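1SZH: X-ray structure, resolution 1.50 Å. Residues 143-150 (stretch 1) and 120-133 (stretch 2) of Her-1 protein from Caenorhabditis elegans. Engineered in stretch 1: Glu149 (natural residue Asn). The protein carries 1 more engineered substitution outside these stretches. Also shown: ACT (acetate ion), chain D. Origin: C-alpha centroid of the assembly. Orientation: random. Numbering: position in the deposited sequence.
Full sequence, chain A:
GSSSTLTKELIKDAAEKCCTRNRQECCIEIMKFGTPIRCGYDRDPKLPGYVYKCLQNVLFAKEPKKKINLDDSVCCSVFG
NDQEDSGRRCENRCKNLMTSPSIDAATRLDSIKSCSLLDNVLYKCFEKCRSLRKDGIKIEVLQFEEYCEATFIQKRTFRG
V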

# COMPACT_ATOMS: atom_id res chain seq x y z
N GLN A 143 12.66 15.22 2.69
CA GLN A 143 12.42 14.55 3.96
C GLN A 143 11.18 15.25 4.48
O GLN A 143 10.92 16.40 4.13
CB GLN A 143 13.60 14.73 4.91
CG GLN A 143 14.28 16.06 4.81
CD GLN A 143 15.49 16.13 5.71
OE1 GLN A 143 16.32 15.22 5.72
NE2 GLN A 143 15.61 17.22 6.47
N PHE A 144 10.39 14.56 5.31
CA PHE A 144 9.14 15.16 5.79
C PHE A 144 9.32 16.53 6.39
O PHE A 144 8.43 17.37 6.28
CB PHE A 144 8.45 14.26 6.82
CG PHE A 144 8.19 12.86 6.35
CD1 PHE A 144 8.98 11.81 6.82
CD2 PHE A 144 7.21 12.59 5.40
CE1 PHE A 144 8.78 10.50 6.38
CE2 PHE A 144 6.99 11.28 4.95
CZ PHE A 144 7.78 10.23 5.43
N GLU A 145 10.45 16.74 7.05
CA GLU A 145 10.73 18.03 7.69
C GLU A 145 10.68 19.19 6.70
O GLU A 145 10.50 20.34 7.10
CB GLU A 145 12.09 18.00 8.38
CG GLU A 145 12.22 16.94 9.47
CD GLU A 145 12.73 15.63 8.93
OE1 GLU A 145 13.00 15.52 7.68
OE2 GLU A 145 12.88 14.64 9.73
N GLU A 146 10.83 18.90 5.41
CA GLU A 146 10.82 19.95 4.38
C GLU A 146 9.44 20.37 3.89
O GLU A 146 9.29 21.45 3.32
CB GLU A 146 11.67 19.53 3.18
CG GLU A 146 13.14 19.41 3.50
CD GLU A 146 14.03 19.38 2.26
OE1 GLU A 146 14.13 20.43 1.56
OE2 GLU A 146 14.63 18.32 1.99
N TYR A 147 8.43 19.54 4.10
CA TYR A 147 7.11 19.96 3.65
C TYR A 147 6.07 19.79 4.74
O TYR A 147 4.91 20.16 4.57
CB TYR A 147 6.72 19.22 2.37
CG TYR A 147 6.73 17.73 2.47
CD1 TYR A 147 5.57 17.02 2.80
CD2 TYR A 147 7.88 17.00 2.15
CE1 TYR A 147 5.55 15.63 2.79
CE2 TYR A 147 7.87 15.61 2.14
CZ TYR A 147 6.70 14.94 2.45
OH TYR A 147 6.65 13.57 2.36
N CYS A 148 6.51 19.21 5.85
CA CYS A 148 5.68 19.06 7.03
C CYS A 148 6.53 19.77 8.07
O CYS A 148 7.53 19.23 8.54
CB CYS A 148 5.52 17.59 7.41
SG CYS A 148 4.66 16.64 6.13
N GLU A 149 6.10 21.04 8.39
CA GLU A 149 6.82 21.86 9.36
C GLU A 149 6.44 21.68 10.82
O GLU A 149 6.75 22.54 11.64
CB GLU A 149 6.66 23.34 9.03
CG GLU A 149 7.15 23.76 7.66
CD GLU A 149 7.08 25.27 7.48
OE1 GLU A 149 6.68 25.96 8.46
OE2 GLU A 149 7.44 25.78 6.38
N ALA A 150 5.78 20.63 11.17
CA ALA A 150 5.41 20.40 12.57
C ALA A 150 5.76 18.98 13.04
O ALA A 150 6.38 18.24 12.25
CB ALA A 150 3.92 20.68 12.77
C ACT D . -1.70 8.45 -9.71
O ACT D . -1.11 8.72 -10.85
OXT ACT D . -2.30 9.29 -8.95
CH3 ACT D . -1.72 7.07 -9.16
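Stretch 2 (120-133) NVLYKCFEKCRSLR

Stretch 2 is α-helical throughout, from Asn120 to Arg133, and the helix continues beyond it; its backbone bonds run from each amide to the carbonyl four residues earlier, as in Cys129 N to Cys125 O at 2.8 Å. Stretch 1 is a short, irregular segment. Residues 144-146 have helical torsions without the regular bonding pattern, and Phe144 O accepts hydrogen bonds from Tyr147 N at 3.1 Å and Cys148 N at 2.7 Å, which draws the chain into a tight turn before it runs on through a loop to Ala150. No crossing angle can be assigned to so irregular a partner, but the order of the contacts gives the direction: Tyr147 meets the later turns of the helix, Cys148 meets Cys125, and Ala150 meets Val121. The last residues of stretch 1 therefore advance toward the beginning of the helix, antiparallel in sense.

The helix offers one stripe to this segment, formed by Val121, Cys125, Lys128, Cys129 and Leu132, residues spaced so that they fall on one side. At its middle lies the covalent link. Cys125 and Cys148 both direct CA-to-CB toward the opposite stretch, and their sulfurs join at 2.2 Å from SG to SG with a chi3 of 95°, close to the preferred right angle of a disulfide. The bond holds the two backbones close, with Cys148 CA 5.8 Å from Cys125 CA, and small side chains suit such a narrow gap.

Tyr147 is the main bump of stretch 1, with 105 Å² covered by the helix. Its p rotamer (chi1 57°) lays the ring in a hollow bordered by Cys125, Lys128, Cys129 and Leu132. The CD1 methyl of Leu132 lies over one face of the Tyr147 ring: CD1 is 3.6 Å from the ring centroid, only 20° off the normal, a CH-pi contact in which a methyl packs on the flat aromatic surface. The aliphatic part of Lys128 meets the ring edge, with Lys128 CG 3.9 Å from Tyr147 CD1, while on the Cys129 side Tyr147 CE1 approaches Cys129 CB at 3.8 Å. The hydroxyl reaches further, placing Tyr147 OH 3.0 Å from Cys129 SG.

Lys128 serves the contact in two ways. Its extended chain, all t, supplies methylenes beside the tyrosine, and its ammonium donates a hydrogen bond from Lys128 NZ to Tyr147 O at 2.7 Å, satisfying a carbonyl in the irregular segment.

Phe144 starts out sideways to the helix, but its ring comes nearer. Phe144 CD2 is within 3.8 Å of Cys125 SG and Phe144 CE2 within 4.0 Å of Cys129 SG, the latter sulfur lying at the ring edge. Polarizable sulfur packs well beside an aromatic ring. At the other end, Ala150 CB touches Val121 CG1 at 4.0 Å, a small apolar contact at the margin of the patch. Glu145 and the engineered Glu149 direct CA-to-CB away from the helix, and neither residue contributes to the 424 Å² buried between the stretches.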

# COMPACT_ATOMS: atom_id res chain seq x y z
N ASN A 120 -2.39 13.10 15.26
CA ASN A 120 -3.06 13.67 14.09
C ASN A 120 -2.12 14.40 13.13
O ASN A 120 -2.28 14.32 11.90
CB ASN A 120 -4.17 14.62 14.53
CG ASN A 120 -4.90 15.21 13.36
OD1 ASN A 120 -5.46 14.49 12.53
ND2 ASN A 120 -4.89 16.54 13.27
N VAL A 121 -1.14 15.12 13.68
CA VAL A 121 -0.17 15.85 12.87
C VAL A 121 0.55 14.91 11.91
O VAL A 121 0.80 15.27 10.75
CB VAL A 121 0.87 16.57 13.75
CG1 VAL A 121 1.97 17.21 12.87
CG2 VAL A 121 0.19 17.66 14.57
N LEU A 122 0.92 13.72 12.39
CA LEU A 122 1.63 12.77 11.53
C LEU A 122 0.73 12.22 10.41
O LEU A 122 1.19 12.00 9.29
CB LEU A 122 2.21 11.63 12.37
CG LEU A 122 3.24 11.99 13.46
CD1 LEU A 122 3.78 10.70 14.08
CD2 LEU A 122 4.38 12.82 12.89
N TYR A 123 -0.55 12.00 10.71
CA TYR A 123 -1.50 11.53 9.70
C TYR A 123 -1.66 12.61 8.61
O TYR A 123 -1.75 12.31 7.41
CB TYR A 123 -2.87 11.21 10.30
CG TYR A 123 -3.85 10.70 9.28
CD1 TYR A 123 -3.68 9.42 8.75
CD2 TYR A 123 -4.89 11.49 8.80
CE1 TYR A 123 -4.53 8.94 7.76
CE2 TYR A 123 -5.75 11.01 7.80
CZ TYR A 123 -5.55 9.74 7.29
OH TYR A 123 -6.36 9.22 6.30
N LYS A 124 -1.71 13.87 9.02
CA LYS A 124 -1.84 14.94 8.04
C LYS A 124 -0.60 15.01 7.16
O LYS A 124 -0.70 15.27 5.96
CB LYS A 124 -2.08 16.29 8.73
CG LYS A 124 -3.45 16.38 9.38
CD LYS A 124 -3.70 17.75 10.01
CE LYS A 124 -5.11 17.84 10.59
NZ LYS A 124 -5.36 19.13 11.32
N CYS A 125 0.57 14.76 7.75
CA CYS A 125 1.81 14.76 6.97
C CYS A 125 1.80 13.58 5.98
O CYS A 125 2.22 13.71 4.84
CB CYS A 125 3.00 14.64 7.91
SG CYS A 125 4.59 14.67 7.12
N PHE A 126 1.31 12.43 6.43
CA PHE A 126 1.22 11.26 5.57
C PHE A 126 0.34 11.62 4.36
O PHE A 126 0.68 11.30 3.21
CB PHE A 126 0.58 10.10 6.39
CG PHE A 126 0.15 8.90 5.55
CD1 PHE A 126 1.09 7.99 5.05
CD2 PHE A 126 -1.20 8.68 5.28
CE1 PHE A 126 0.68 6.88 4.28
CE2 PHE A 126 -1.63 7.56 4.51
CZ PHE A 126 -0.69 6.66 4.01
N GLU A 127 -0.78 12.28 4.61
CA GLU A 127 -1.67 12.64 3.52
C GLU A 127 -1.01 13.68 2.62
O GLU A 127 -1.16 13.62 1.40
CB GLU A 127 -3.00 13.15 4.08
CG GLU A 127 -3.87 12.04 4.71
CD GLU A 127 -4.62 11.18 3.69
OE1 GLU A 127 -3.97 10.47 2.89
OE2 GLU A 127 -5.87 11.21 3.69
N LYS A 128 -0.27 14.61 3.22
CA LYS A 128 0.42 15.63 2.41
C LYS A 128 1.48 14.98 1.51
O LYS A 128 1.66 15.34 0.35
CB LYS A 128 1.03 16.69 3.33
CG LYS A 128 1.77 17.83 2.61
CD LYS A 128 2.06 18.94 3.61
CE LYS A 128 2.46 20.24 2.92
NZ LYS A 128 2.61 21.32 3.93
N CYS A 129 2.21 14.01 2.06
CA CYS A 129 3.20 13.29 1.29
C CYS A 129 2.51 12.63 0.08
O CYS A 129 3.05 12.65 -1.02
CB CYS A 129 3.86 12.23 2.20
SG CYS A 129 5.05 11.14 1.45
N ARG A 130 1.34 12.02 0.28
CA ARG A 130 0.64 11.39 -0.83
C ARG A 130 0.25 12.43 -1.89
O ARG A 130 0.38 12.16 -3.09
CB ARG A 130 -0.61 10.65 -0.35
CG ARG A 130 -0.32 9.40 0.51
CD ARG A 130 -1.64 8.68 0.82
NE ARG A 130 -2.23 8.16 -0.41
CZ ARG A 130 -3.53 8.15 -0.69
NH1 ARG A 130 -4.42 8.63 0.19
NH2 ARG A 130 -3.94 7.67 -1.85
N SER A 131 -0.22 13.59 -1.44
CA SER A 131 -0.60 14.67 -2.37
C SER A 131 0.60 15.15 -3.17
O SER A 131 0.51 15.33 -4.38
CB SER A 131 -1.21 15.85 -1.60
OG SER A 131 -2.49 15.50 -1.11
N LEU A 132 1.74 15.35 -2.50
CA LEU A 132 2.95 15.79 -3.22
C LEU A 132 3.39 14.74 -4.26
O LEU A 132 3.82 15.11 -5.37
CB LEU A 132 4.09 16.05 -2.23
CG LEU A 132 4.02 17.37 -1.45
CD1 LEU A 132 5.26 17.46 -0.58
CD2 LEU A 132 3.95 18.56 -2.40
N ARG A 133 3.30 13.45 -3.92
CA ARG A 133 3.66 12.38 -4.87
C ARG A 133 2.72 12.51 -6.10
O ARG A 133 3.16 12.47 -7.26
CB ARG A 133 3.48 11.01 -4.18
CG ARG A 133 4.17 9.78 -4.85
CD ARG A 133 3.45 9.28 -6.11
NE ARG A 133 2.01 9.10 -5.91
CZ ARG A 133 1.12 9.13 -6.89
NH1 ARG A 133 1.53 9.33 -8.15
NH2 ARG A 133 -0.17 9.02 -6.62